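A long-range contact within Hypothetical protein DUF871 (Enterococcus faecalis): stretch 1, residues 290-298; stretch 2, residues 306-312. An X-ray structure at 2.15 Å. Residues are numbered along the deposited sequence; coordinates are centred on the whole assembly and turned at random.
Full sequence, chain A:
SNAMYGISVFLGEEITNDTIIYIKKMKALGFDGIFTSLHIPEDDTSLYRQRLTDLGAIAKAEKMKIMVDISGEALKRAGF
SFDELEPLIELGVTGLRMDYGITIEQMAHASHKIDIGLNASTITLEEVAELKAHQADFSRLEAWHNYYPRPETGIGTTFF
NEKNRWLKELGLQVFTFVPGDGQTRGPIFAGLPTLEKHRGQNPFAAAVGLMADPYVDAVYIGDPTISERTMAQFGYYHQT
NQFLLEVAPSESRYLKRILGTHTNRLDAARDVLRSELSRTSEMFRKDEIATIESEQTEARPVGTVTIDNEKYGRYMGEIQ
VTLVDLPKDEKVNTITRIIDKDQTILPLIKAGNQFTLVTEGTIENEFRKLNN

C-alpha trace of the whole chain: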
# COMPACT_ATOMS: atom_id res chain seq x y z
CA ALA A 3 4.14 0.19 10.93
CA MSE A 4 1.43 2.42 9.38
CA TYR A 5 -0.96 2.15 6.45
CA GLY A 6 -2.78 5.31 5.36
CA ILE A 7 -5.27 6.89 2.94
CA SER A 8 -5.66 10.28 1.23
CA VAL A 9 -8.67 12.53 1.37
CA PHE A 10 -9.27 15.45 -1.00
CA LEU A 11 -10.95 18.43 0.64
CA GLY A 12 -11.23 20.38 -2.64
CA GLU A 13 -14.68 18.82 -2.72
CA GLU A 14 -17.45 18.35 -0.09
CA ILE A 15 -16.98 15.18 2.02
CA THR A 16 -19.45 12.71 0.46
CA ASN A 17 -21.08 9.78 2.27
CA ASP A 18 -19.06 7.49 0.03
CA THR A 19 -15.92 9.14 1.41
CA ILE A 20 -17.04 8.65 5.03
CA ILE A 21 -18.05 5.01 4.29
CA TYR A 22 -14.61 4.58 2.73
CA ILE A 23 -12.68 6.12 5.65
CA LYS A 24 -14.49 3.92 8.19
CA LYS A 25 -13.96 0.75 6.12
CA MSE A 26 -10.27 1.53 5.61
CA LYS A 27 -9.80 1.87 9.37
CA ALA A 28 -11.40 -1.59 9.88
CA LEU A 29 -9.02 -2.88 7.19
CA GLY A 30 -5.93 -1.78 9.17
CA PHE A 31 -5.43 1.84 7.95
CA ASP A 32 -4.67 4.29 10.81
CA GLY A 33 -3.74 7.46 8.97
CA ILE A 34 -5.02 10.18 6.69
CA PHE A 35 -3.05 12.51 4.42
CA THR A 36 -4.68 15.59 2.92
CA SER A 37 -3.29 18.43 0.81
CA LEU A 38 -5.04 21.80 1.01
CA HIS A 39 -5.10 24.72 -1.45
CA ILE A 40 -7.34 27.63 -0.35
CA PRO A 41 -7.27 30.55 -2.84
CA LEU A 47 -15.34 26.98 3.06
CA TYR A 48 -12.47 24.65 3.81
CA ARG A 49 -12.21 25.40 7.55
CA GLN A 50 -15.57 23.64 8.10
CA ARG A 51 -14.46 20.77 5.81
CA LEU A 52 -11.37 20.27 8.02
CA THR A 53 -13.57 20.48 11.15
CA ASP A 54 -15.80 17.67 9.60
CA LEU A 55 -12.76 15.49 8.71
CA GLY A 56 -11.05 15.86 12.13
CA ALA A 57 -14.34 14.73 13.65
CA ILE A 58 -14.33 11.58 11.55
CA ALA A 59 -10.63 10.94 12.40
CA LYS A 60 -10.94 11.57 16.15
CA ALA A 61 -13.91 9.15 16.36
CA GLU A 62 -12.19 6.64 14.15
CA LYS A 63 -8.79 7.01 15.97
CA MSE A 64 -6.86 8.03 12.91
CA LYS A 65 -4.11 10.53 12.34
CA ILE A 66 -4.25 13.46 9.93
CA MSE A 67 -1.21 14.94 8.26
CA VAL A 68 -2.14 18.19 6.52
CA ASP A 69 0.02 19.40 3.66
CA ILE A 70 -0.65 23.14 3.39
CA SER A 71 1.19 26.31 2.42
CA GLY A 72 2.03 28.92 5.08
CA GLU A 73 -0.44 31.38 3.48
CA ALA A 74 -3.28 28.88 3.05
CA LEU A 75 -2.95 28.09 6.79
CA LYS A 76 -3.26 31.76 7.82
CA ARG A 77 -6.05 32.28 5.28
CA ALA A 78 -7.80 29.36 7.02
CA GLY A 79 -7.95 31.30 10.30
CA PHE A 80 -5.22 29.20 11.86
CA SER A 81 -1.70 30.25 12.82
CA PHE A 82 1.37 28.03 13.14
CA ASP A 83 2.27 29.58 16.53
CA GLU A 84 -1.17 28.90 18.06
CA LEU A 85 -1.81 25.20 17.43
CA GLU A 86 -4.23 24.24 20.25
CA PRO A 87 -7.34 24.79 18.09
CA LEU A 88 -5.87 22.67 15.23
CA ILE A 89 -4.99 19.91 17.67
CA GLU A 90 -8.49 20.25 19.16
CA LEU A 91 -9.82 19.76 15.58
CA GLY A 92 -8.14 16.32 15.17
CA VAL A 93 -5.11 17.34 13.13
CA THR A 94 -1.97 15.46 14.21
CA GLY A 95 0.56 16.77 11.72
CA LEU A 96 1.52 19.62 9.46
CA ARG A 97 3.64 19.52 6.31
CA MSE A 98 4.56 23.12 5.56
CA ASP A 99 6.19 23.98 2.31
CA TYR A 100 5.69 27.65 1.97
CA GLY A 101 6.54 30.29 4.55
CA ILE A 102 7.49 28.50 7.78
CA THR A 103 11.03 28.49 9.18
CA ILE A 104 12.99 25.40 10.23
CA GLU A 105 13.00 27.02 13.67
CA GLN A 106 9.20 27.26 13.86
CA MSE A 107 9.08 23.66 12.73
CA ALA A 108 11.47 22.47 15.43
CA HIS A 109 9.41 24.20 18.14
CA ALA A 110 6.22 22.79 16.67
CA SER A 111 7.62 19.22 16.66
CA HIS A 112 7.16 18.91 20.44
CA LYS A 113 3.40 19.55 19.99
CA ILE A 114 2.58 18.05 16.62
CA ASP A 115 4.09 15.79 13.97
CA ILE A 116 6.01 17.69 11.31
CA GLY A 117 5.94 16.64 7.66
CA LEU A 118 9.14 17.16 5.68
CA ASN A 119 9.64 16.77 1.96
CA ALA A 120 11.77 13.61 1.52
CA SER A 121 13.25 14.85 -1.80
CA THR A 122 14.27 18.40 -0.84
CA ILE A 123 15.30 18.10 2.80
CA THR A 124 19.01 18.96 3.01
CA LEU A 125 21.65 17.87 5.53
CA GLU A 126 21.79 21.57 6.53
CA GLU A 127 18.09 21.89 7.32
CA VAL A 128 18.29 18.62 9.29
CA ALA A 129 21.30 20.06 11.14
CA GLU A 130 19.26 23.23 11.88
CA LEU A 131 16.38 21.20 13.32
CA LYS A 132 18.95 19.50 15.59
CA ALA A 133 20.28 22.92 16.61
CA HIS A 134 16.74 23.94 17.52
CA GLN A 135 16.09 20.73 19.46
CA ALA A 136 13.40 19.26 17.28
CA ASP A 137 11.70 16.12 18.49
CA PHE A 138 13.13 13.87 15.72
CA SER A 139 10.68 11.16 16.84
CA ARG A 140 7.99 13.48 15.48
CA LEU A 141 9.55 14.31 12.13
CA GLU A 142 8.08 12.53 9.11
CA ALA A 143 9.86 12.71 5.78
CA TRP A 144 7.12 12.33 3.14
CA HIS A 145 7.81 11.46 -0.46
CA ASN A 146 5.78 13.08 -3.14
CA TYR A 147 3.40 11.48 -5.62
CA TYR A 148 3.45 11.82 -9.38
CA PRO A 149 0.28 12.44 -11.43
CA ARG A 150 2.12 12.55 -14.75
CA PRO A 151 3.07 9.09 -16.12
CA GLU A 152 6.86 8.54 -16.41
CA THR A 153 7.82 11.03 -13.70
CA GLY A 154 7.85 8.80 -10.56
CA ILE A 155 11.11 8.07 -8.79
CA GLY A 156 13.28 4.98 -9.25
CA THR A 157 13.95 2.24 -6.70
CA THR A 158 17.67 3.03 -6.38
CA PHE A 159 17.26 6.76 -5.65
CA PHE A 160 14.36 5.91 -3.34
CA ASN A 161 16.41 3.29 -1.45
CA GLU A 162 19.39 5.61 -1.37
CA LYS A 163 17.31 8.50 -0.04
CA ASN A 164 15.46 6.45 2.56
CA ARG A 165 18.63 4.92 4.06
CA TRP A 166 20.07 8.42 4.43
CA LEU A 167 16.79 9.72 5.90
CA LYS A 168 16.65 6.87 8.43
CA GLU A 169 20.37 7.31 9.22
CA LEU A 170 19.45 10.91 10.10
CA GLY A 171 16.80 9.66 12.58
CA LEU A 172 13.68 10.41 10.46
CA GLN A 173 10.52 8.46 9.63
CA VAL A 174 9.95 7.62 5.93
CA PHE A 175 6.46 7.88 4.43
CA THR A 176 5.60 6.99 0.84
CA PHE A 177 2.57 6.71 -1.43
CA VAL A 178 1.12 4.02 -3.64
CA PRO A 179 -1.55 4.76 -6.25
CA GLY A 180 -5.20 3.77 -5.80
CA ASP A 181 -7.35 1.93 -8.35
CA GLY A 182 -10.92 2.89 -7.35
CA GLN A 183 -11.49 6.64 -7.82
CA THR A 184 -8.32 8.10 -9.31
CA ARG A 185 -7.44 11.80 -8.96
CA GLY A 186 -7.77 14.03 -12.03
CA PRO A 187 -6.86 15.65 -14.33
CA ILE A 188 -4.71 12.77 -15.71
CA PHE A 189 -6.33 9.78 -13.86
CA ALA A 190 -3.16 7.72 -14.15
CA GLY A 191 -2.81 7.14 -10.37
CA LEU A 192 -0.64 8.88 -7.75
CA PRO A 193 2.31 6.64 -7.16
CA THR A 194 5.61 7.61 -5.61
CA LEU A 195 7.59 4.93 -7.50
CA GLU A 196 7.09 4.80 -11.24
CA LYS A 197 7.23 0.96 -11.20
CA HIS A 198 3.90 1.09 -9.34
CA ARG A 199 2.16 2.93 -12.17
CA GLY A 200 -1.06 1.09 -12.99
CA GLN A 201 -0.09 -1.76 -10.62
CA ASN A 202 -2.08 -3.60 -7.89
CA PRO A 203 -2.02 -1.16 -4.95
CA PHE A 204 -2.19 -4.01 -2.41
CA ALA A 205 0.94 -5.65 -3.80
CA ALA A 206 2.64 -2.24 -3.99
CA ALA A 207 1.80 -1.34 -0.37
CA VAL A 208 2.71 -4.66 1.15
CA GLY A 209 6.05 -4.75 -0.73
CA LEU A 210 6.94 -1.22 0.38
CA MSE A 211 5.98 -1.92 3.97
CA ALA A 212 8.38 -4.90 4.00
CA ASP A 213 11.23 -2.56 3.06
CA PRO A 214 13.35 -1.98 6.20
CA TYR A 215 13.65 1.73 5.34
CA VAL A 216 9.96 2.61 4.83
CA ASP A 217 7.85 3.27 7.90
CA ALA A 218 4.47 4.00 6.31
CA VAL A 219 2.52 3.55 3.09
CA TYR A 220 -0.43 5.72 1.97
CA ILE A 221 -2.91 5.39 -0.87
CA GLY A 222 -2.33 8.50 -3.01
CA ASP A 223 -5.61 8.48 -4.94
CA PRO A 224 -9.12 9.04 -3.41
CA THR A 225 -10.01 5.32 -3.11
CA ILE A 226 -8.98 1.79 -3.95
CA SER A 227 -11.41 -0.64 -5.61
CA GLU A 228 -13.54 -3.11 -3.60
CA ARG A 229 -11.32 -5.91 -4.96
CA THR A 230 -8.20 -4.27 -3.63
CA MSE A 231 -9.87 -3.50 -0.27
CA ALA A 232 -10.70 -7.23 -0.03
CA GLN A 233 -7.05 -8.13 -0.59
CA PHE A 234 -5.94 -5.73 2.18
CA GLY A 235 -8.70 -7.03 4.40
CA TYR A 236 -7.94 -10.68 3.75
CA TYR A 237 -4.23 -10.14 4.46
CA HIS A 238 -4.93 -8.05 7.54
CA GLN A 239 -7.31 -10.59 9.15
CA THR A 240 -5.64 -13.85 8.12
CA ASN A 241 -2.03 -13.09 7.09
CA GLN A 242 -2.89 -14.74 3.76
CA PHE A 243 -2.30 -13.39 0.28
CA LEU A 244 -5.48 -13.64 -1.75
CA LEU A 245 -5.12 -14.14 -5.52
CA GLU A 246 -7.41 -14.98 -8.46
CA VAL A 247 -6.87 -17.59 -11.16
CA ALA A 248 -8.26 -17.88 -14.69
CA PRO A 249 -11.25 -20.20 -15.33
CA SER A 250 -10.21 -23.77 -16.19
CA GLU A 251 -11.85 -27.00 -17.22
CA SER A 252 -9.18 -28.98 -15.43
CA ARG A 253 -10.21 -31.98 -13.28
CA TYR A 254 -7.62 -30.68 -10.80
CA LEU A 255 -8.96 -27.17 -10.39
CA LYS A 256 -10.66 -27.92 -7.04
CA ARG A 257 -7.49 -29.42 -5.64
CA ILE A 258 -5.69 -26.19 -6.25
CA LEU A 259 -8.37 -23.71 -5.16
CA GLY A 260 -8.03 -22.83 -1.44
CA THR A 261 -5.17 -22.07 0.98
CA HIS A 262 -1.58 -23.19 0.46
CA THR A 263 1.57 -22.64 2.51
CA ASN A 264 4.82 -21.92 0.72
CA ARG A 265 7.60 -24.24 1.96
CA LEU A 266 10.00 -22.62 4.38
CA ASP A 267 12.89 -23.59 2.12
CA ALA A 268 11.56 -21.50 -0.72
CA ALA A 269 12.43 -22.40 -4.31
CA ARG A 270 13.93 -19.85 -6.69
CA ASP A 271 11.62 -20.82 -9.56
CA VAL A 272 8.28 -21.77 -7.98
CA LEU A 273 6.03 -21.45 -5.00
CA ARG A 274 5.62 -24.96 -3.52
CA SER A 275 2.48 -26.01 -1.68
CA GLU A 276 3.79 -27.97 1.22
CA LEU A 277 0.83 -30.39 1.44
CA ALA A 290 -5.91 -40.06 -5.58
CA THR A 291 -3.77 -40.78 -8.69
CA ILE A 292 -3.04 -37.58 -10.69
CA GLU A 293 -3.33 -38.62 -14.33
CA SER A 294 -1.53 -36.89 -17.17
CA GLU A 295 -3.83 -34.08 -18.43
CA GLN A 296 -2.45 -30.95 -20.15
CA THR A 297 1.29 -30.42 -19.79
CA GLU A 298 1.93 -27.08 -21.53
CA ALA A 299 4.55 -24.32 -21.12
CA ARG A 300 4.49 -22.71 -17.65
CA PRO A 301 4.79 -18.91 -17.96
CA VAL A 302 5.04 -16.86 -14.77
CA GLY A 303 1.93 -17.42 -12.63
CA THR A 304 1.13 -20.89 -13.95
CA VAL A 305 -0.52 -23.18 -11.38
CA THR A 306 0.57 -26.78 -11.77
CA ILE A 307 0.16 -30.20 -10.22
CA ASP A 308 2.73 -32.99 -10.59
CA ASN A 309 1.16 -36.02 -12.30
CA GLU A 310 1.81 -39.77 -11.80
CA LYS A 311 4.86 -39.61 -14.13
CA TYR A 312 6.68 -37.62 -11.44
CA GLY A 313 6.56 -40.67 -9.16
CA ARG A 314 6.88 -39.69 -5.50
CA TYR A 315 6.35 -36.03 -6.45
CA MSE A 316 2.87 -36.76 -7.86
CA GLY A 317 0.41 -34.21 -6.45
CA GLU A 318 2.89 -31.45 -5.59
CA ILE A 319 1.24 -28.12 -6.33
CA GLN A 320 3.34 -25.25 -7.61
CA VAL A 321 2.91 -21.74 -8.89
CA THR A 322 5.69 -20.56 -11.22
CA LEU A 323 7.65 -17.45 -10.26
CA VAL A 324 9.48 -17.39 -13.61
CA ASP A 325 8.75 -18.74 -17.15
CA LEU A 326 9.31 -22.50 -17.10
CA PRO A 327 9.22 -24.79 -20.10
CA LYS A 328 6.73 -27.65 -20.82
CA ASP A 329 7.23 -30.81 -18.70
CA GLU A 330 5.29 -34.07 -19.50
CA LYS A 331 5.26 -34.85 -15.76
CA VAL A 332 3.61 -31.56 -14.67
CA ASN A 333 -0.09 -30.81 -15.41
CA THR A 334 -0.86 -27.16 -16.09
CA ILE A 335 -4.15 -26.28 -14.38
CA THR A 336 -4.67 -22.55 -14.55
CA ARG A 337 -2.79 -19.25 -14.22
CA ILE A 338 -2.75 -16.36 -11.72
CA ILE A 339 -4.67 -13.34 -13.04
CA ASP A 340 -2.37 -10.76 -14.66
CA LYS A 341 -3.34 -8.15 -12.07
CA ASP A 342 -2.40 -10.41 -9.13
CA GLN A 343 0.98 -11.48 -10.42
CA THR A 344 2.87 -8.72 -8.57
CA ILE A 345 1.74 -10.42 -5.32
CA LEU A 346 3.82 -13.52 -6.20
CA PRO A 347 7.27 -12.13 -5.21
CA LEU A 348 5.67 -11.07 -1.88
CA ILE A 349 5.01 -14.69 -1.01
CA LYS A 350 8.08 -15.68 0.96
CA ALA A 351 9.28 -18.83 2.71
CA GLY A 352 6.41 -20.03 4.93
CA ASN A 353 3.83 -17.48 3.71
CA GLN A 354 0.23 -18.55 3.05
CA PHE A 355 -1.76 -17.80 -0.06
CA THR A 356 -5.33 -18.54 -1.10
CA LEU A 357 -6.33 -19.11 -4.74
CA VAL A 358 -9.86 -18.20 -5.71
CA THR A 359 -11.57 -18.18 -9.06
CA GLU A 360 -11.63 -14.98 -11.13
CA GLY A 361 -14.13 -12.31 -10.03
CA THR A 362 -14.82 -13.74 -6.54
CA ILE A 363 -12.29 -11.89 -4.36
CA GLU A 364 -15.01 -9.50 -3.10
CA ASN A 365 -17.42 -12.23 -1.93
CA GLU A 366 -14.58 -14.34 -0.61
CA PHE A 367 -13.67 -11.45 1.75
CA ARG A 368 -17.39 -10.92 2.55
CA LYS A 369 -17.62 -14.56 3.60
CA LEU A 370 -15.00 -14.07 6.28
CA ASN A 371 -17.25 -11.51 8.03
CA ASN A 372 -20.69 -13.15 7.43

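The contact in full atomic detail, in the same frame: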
# COMPACT_ATOMS: atom_id res chain seq x y z
N ALA A 290 -6.95 -39.08 -5.90
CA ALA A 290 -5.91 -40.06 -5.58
C ALA A 290 -4.75 -39.94 -6.59
O ALA A 290 -3.96 -38.99 -6.49
CB ALA A 290 -6.49 -41.48 -5.55
N THR A 291 -4.67 -40.87 -7.54
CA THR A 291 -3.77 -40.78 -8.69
C THR A 291 -4.03 -39.49 -9.50
O THR A 291 -5.17 -39.19 -9.85
CB THR A 291 -3.95 -41.98 -9.64
OG1 THR A 291 -3.83 -43.19 -8.89
CG2 THR A 291 -2.90 -41.99 -10.74
N ILE A 292 -2.97 -38.73 -9.77
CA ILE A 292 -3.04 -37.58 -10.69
C ILE A 292 -2.63 -38.06 -12.07
O ILE A 292 -1.47 -38.34 -12.32
CB ILE A 292 -2.14 -36.38 -10.24
CG1 ILE A 292 -2.38 -36.00 -8.76
CG2 ILE A 292 -2.30 -35.16 -11.20
CD1 ILE A 292 -3.85 -35.59 -8.45
N GLU A 293 -3.60 -38.19 -12.97
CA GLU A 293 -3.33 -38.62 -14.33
C GLU A 293 -2.73 -37.49 -15.14
O GLU A 293 -2.95 -36.31 -14.85
CB GLU A 293 -4.62 -39.08 -14.99
CG GLU A 293 -5.52 -39.91 -14.06
CD GLU A 293 -5.23 -41.41 -14.11
OE1 GLU A 293 -4.06 -41.82 -13.97
OE2 GLU A 293 -6.20 -42.19 -14.29
N SER A 294 -1.96 -37.84 -16.15
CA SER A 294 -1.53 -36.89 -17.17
C SER A 294 -2.73 -36.16 -17.81
O SER A 294 -3.67 -36.81 -18.28
CB SER A 294 -0.77 -37.65 -18.26
OG SER A 294 -0.14 -36.76 -19.14
N GLU A 295 -2.71 -34.83 -17.83
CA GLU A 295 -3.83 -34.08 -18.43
C GLU A 295 -3.32 -33.15 -19.55
O GLU A 295 -3.03 -33.64 -20.65
CB GLU A 295 -4.65 -33.36 -17.35
CG GLU A 295 -5.98 -32.84 -17.81
CD GLU A 295 -6.73 -32.07 -16.72
OE1 GLU A 295 -6.17 -31.08 -16.18
OE2 GLU A 295 -7.89 -32.43 -16.43
N GLN A 296 -3.20 -31.85 -19.28
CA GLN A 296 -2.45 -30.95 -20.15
C GLN A 296 -1.11 -30.64 -19.50
O GLN A 296 -1.05 -30.33 -18.31
CB GLN A 296 -3.21 -29.64 -20.33
CG GLN A 296 -4.30 -29.72 -21.37
CD GLN A 296 -5.16 -28.47 -21.44
OE1 GLN A 296 -4.72 -27.37 -21.09
NE2 GLN A 296 -6.40 -28.63 -21.88
N THR A 297 -0.04 -30.72 -20.28
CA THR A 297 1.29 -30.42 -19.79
C THR A 297 1.93 -29.39 -20.72
O THR A 297 2.81 -29.73 -21.50
CB THR A 297 2.17 -31.69 -19.68
OG1 THR A 297 2.37 -32.23 -20.99
CG2 THR A 297 1.48 -32.74 -18.83
N GLU A 298 1.47 -28.14 -20.64
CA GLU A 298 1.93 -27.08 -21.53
C GLU A 298 3.04 -26.23 -20.89
O GLU A 298 3.40 -26.44 -19.73
CB GLU A 298 0.75 -26.20 -21.93
CG GLU A 298 -0.36 -27.00 -22.53
CD GLU A 298 -0.03 -27.46 -23.94
OE1 GLU A 298 -0.32 -26.67 -24.87
OE2 GLU A 298 0.49 -28.59 -24.13
N THR A 306 0.29 -25.44 -11.28
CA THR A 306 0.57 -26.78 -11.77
C THR A 306 0.39 -27.83 -10.69
O THR A 306 0.48 -27.53 -9.48
CB THR A 306 2.05 -26.91 -12.31
OG1 THR A 306 2.97 -26.89 -11.22
CG2 THR A 306 2.41 -25.77 -13.22
N ILE A 307 0.15 -29.07 -11.12
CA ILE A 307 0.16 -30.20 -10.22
C ILE A 307 0.99 -31.32 -10.85
O ILE A 307 0.81 -31.63 -12.05
CB ILE A 307 -1.30 -30.67 -9.81
CG1 ILE A 307 -1.26 -31.71 -8.70
CG2 ILE A 307 -2.11 -31.20 -11.02
CD1 ILE A 307 -2.61 -31.91 -8.02
N ASP A 308 1.90 -31.90 -10.08
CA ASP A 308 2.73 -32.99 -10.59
C ASP A 308 1.87 -34.23 -10.84
O ASP A 308 1.09 -34.64 -9.96
CB ASP A 308 3.85 -33.30 -9.61
CG ASP A 308 5.00 -32.29 -9.68
OD1 ASP A 308 4.91 -31.29 -10.45
OD2 ASP A 308 6.01 -32.53 -8.98
N ASN A 309 1.98 -34.83 -12.03
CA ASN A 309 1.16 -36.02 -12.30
C ASN A 309 1.88 -37.32 -11.89
O ASN A 309 2.97 -37.25 -11.29
CB ASN A 309 0.61 -36.05 -13.74
CG ASN A 309 1.71 -36.06 -14.81
OD1 ASN A 309 2.62 -36.91 -14.79
ND2 ASN A 309 1.61 -35.13 -15.77
N GLU A 310 1.28 -38.47 -12.20
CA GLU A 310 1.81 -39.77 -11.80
C GLU A 310 3.19 -40.08 -12.40
O GLU A 310 3.95 -40.92 -11.85
CB GLU A 310 0.80 -40.90 -12.11
CG GLU A 310 0.64 -41.22 -13.59
CD GLU A 310 -0.54 -42.16 -13.89
OE1 GLU A 310 -0.61 -43.29 -13.34
OE2 GLU A 310 -1.39 -41.77 -14.71
N LYS A 311 3.54 -39.40 -13.50
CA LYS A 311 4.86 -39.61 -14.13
C LYS A 311 5.98 -39.07 -13.28
O LYS A 311 7.13 -39.43 -13.50
CB LYS A 311 4.96 -38.99 -15.53
CG LYS A 311 4.09 -39.69 -16.57
CD LYS A 311 4.10 -38.98 -17.90
CE LYS A 311 3.17 -39.69 -18.86
NZ LYS A 311 3.20 -39.05 -20.20
N TYR A 312 5.67 -38.21 -12.32
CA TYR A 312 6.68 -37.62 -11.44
C TYR A 312 6.88 -38.47 -10.20
O TYR A 312 7.55 -38.04 -9.26
CB TYR A 312 6.32 -36.18 -11.04
CG TYR A 312 7.45 -35.18 -11.29
CD1 TYR A 312 8.78 -35.54 -11.08
CD2 TYR A 312 7.18 -33.87 -11.75
CE1 TYR A 312 9.82 -34.65 -11.31
CE2 TYR A 312 8.21 -32.97 -12.00
CZ TYR A 312 9.54 -33.37 -11.77
OH TYR A 312 10.60 -32.51 -11.98
O HOH W 1 2.32 -36.56 -19.93
O HOH W 2 -1.06 -40.39 -16.74

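The end-to-end directions of the touching parts lie 100° apart, and the stretches bury 403 Å² between them. Ile292 and Asn309, with CA atoms 4.8 Å apart, have the largest covered areas, 96 and 71 Å². Thr291 lies at the margin, its CG2 methyl 3.7 Å from Glu310 OE1. The CB of Ile292 points toward stretch 2, and with chi1 and chi2 both m its CD1 reaches 3.9 Å from CD1 of Ile307, an apolar contact that suits its branched side chain to this buried site, while CG2 packs 3.6 Å from Asp308 O. Its carbonyl accepts the one direct hydrogen bond across the contact, Glu310 N to Ile292 O at 2.8 Å, with an N-H...O angle of 135°.

At Glu293 the CB points away, yet the carboxylate returns: OE1 sits 2.8 Å from Glu310 OE2, a close like-charge contact of two acceptors and not a hydrogen bond.

Ser294 is linked through water. Water 2 O accepts from Ser294 N (2.8 Å) and donates to Glu310 OE2 (2.5 Å); water 1 O lies 2.6 Å from Ser294 OG and accepts from Lys311 NZ at 2.7 Å. Thr297 closes the contact, CG2 lying 3.9 Å from Asn309 ND2. Buried Asn309 places CB 3.4 Å from Ile292 O; with chi1 p, its OD1 accepts from Lys311 N at 3.0 Å, and ND2 is hydrogen-bonded elsewhere in the structure, satisfying both polar ends.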